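Local coordinates for YHR177W (PDB 4M8B), which probably binds DNA as a fungal transcription regulator, through the WOPR domain of the Gti1/Pac2 family that this fragment carries, at residues C[162-165]-C[166-169]; C[175-178]-C[179-182]. All coordinates share one frame; numbering follows the deposited sequence.

Interaction 1 of 2, residues C[162-165]-C[166-169]; sequences NPFF and HKFR
P163 and H166 meet through a CH-pi contact in a run of tight turns within the loop that joins helices 148-153 and 172-179 of the WOPR domain; F164, F165 and F168 form an aromatic cluster beside these turns. The first turn is an Asx turn: OD1 of N162 accepts the backbone N-H of F164 at 3.0 Å, while its backbone O takes N of F165. P163 comes next, and its CA lies over one face of the H166 imidazole, 3.5 Å from the ring centroid. Its carbonyl O receives N of H166 at 3.2 Å, from above the carbonyl plane. A water donates to the same oxygen and accepts from both N and NZ of K167, so it bridges the turn to the lysine. F164 O is gripped by NZ of K167 at 2.7 Å, in the carbonyl plane and on a lone pair. The lysine chain reaches it by running extended to CE and bending only at its last torsion (chi4 -60°), which also sets the ammonium over one face of the F164 ring, 4.1 Å from the centroid, as a cation-pi pair. With CG anti to the backbone N (chi1 173°), the F164 ring turns a face to the edge of F168 in an offset edge-to-face pair, planes at 74°. Beyond the two segments, F164 touches L31 and F168 touches N30, which places the cluster against the loop after helix 16-28. F165, buried like F168, closes the set. Its carbonyl O accepts N of F168 at 2.8 Å, again from above the carbonyl plane, and the two side chains touch obliquely where CD2 of F165 lies 3.7 Å from CD2 of F168.

Interaction 2 of 2, residues C[175-178]-C[179-182]; sequences LDAL and QKVA
Q179 N binds the carbonyl O of L175 at 3.2 Å, with K180 N on D176 O at the same 3.2 Å, so the last turn of helix 172-179, about 4 Å from the bound DNA at the nearest atom, is held by i to i+4 bonds. The tight side is the one turned to the fold. There A177 packs on L125 and F127 of strand 113-128, and L178 wedges between that strand and A20 of helix 16-28. V181 turns its CG2 back to the carbonyl O of A177 as the chain leaves the helix. The outer side is looser and polar. Q179, its CG between the backbone N and the carbonyl carbon (chi1 70°), lays that carbon beside D176 O. K180 folds back, bent at both its last torsions, and brings NZ near the backbone of A177; this NZ stays 6.1 Å from OD2 of D176, too far for a salt bridge, while OD1 of D176 is hydrogen-bonded to NE2 of Q172. Beyond the final turn, V181 N makes only a weak bond of 3.5 Å to L178 O, which also accepts NZ of K79. This change from i to i+4 bonds to a weaker i to i+3 bond is typical of the last turn at a helix C-terminus.

Both contacts are local and follow one another in the chain, interaction 1 in the loop before helix 172-179 and interaction 2 at the end of that helix, their nearest atoms about 7 Å apart without touching. Each is partly buried, with two buried residues: two phenylalanines at 162-169, an alanine and a leucine at 175-182. Aromatic and cation-pi contacts and a bridging water mark the loop, which rests on N30 and L31, whereas backbone bonding dominates the helix end, packed on strand 113-128 and helix 16-28. Interaction 2 comes close to the DNA; interaction 1 stays about 20 Å from it at the nearest atom.

Interaction 1 of 2, residues C[162-165]-C[166-169]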
# COMPACT_ATOMS: atom_id res chain seq x y z
N ASN C 162 -14.13 9.20 4.77
CA ASN C 162 -14.64 8.24 5.74
C ASN C 162 -14.63 8.86 7.13
O ASN C 162 -13.56 9.05 7.72
CB ASN C 162 -13.79 6.97 5.71
CG ASN C 162 -14.36 5.84 6.57
OD1 ASN C 162 -15.08 6.08 7.55
ND2 ASN C 162 -14.04 4.61 6.21
N PRO C 163 -15.82 9.18 7.65
CA PRO C 163 -16.01 9.79 8.97
C PRO C 163 -15.18 9.14 10.07
O PRO C 163 -14.83 9.82 11.04
CB PRO C 163 -17.51 9.60 9.24
CG PRO C 163 -18.10 8.93 8.00
CD PRO C 163 -17.09 9.07 6.91
N PHE C 164 -14.86 7.86 9.94
CA PHE C 164 -14.08 7.17 10.97
C PHE C 164 -12.69 7.78 11.13
O PHE C 164 -12.12 7.76 12.22
CB PHE C 164 -13.97 5.67 10.68
CG PHE C 164 -13.04 4.95 11.61
CD1 PHE C 164 -13.47 4.53 12.86
CD2 PHE C 164 -11.72 4.69 11.25
CE1 PHE C 164 -12.62 3.86 13.73
CE2 PHE C 164 -10.86 4.03 12.12
CZ PHE C 164 -11.31 3.62 13.36
N PHE C 165 -12.14 8.31 10.05
CA PHE C 165 -10.78 8.85 10.06
C PHE C 165 -10.72 10.33 10.42
O PHE C 165 -9.63 10.90 10.55
CB PHE C 165 -10.11 8.61 8.71
CG PHE C 165 -9.85 7.16 8.40
CD1 PHE C 165 -10.87 6.35 7.91
CD2 PHE C 165 -8.60 6.61 8.58
CE1 PHE C 165 -10.63 5.02 7.62
CE2 PHE C 165 -8.35 5.28 8.30
CZ PHE C 165 -9.37 4.48 7.81
N HIS C 166 -11.88 10.96 10.58
CA HIS C 166 -11.95 12.40 10.84
C HIS C 166 -11.14 12.83 12.05
O HIS C 166 -10.47 13.87 12.03
CB HIS C 166 -13.40 12.87 10.98
CG HIS C 166 -14.13 13.00 9.67
ND1 HIS C 166 -15.49 13.13 9.59
CD2 HIS C 166 -13.66 13.03 8.40
CE1 HIS C 166 -15.85 13.23 8.32
NE2 HIS C 166 -14.76 13.17 7.58
N LYS C 167 -11.19 12.03 13.11
CA LYS C 167 -10.44 12.31 14.34
C LYS C 167 -8.94 12.10 14.17
O LYS C 167 -8.16 12.35 15.08
CB LYS C 167 -10.96 11.44 15.48
CG LYS C 167 -10.99 9.96 15.16
CD LYS C 167 -11.44 9.13 16.34
CE LYS C 167 -11.65 7.68 15.94
NZ LYS C 167 -12.68 7.55 14.88
N PHE C 168 -8.54 11.62 12.99
CA PHE C 168 -7.13 11.40 12.70
C PHE C 168 -6.55 12.55 11.89
O PHE C 168 -5.61 12.36 11.12
CB PHE C 168 -6.94 10.07 11.96
CG PHE C 168 -7.45 8.88 12.71
CD1 PHE C 168 -7.22 8.76 14.07
CD2 PHE C 168 -8.17 7.89 12.07
CE1 PHE C 168 -7.69 7.67 14.78
CE2 PHE C 168 -8.65 6.80 12.77
CZ PHE C 168 -8.41 6.68 14.13
N ARG C 169 -7.13 13.73 12.07
CA ARG C 169 -6.65 14.95 11.43
C ARG C 169 -5.14 15.08 11.65
O ARG C 169 -4.68 15.04 12.79
CB ARG C 169 -7.38 16.17 11.99
CG ARG C 169 -7.08 17.48 11.29
CD ARG C 169 -7.34 18.65 12.21
NE ARG C 169 -6.55 18.54 13.44
CZ ARG C 169 -5.31 18.99 13.57
NH1 ARG C 169 -4.71 19.60 12.56
NH2 ARG C 169 -4.67 18.83 14.72
O HOH W 1 -13.72 10.21 13.49

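Interaction 2 of 2, residues C[175-178]-C[179-182]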
# COMPACT_ATOMS: atom_id res chain seq x y z
N LEU C 175 2.25 16.55 7.75
CA LEU C 175 1.99 17.12 6.44
C LEU C 175 3.27 17.62 5.77
O LEU C 175 3.46 17.43 4.57
CB LEU C 175 0.95 18.25 6.54
CG LEU C 175 -0.50 17.79 6.69
CD1 LEU C 175 -1.44 18.97 6.88
CD2 LEU C 175 -0.92 16.97 5.49
N ASP C 176 4.15 18.24 6.55
CA ASP C 176 5.42 18.74 6.03
C ASP C 176 6.31 17.58 5.60
O ASP C 176 6.88 17.60 4.51
CB ASP C 176 6.13 19.61 7.07
CG ASP C 176 5.41 20.93 7.32
OD1 ASP C 176 4.73 21.42 6.40
OD2 ASP C 176 5.54 21.47 8.44
N ALA C 177 6.42 16.58 6.47
CA ALA C 177 7.21 15.39 6.18
C ALA C 177 6.73 14.69 4.91
O ALA C 177 7.54 14.18 4.12
CB ALA C 177 7.17 14.43 7.36
N LEU C 178 5.42 14.66 4.71
CA LEU C 178 4.83 13.99 3.56
C LEU C 178 5.11 14.70 2.24
O LEU C 178 5.27 14.05 1.20
CB LEU C 178 3.32 13.82 3.75
CG LEU C 178 2.91 12.74 4.75
CD1 LEU C 178 1.40 12.75 4.97
CD2 LEU C 178 3.36 11.38 4.24
N GLN C 179 5.19 16.02 2.27
CA GLN C 179 5.43 16.78 1.05
C GLN C 179 6.92 16.76 0.67
O GLN C 179 7.27 16.92 -0.50
CB GLN C 179 4.90 18.21 1.18
CG GLN C 179 5.68 19.09 2.15
CD GLN C 179 6.73 19.93 1.45
OE1 GLN C 179 6.70 20.09 0.23
NE2 GLN C 179 7.67 20.47 2.22
N LYS C 180 7.78 16.55 1.66
CA LYS C 180 9.22 16.47 1.43
C LYS C 180 9.61 15.18 0.70
O LYS C 180 10.73 15.06 0.21
CB LYS C 180 10.00 16.55 2.75
CG LYS C 180 9.99 17.91 3.42
CD LYS C 180 11.04 17.99 4.52
CE LYS C 180 10.79 16.97 5.63
NZ LYS C 180 9.61 17.34 6.47
N VAL C 181 8.69 14.23 0.65
CA VAL C 181 8.98 12.91 0.08
C VAL C 181 8.95 12.90 -1.45
O VAL C 181 8.06 13.49 -2.07
CB VAL C 181 8.00 11.85 0.62
CG1 VAL C 181 8.15 10.54 -0.13
CG2 VAL C 181 8.22 11.65 2.11
N ALA C 182 9.93 12.22 -2.05
CA ALA C 182 10.02 12.10 -3.50
C ALA C 182 10.60 10.74 -3.90
O ALA C 182 11.28 10.09 -3.11
CB ALA C 182 10.85 13.22 -4.08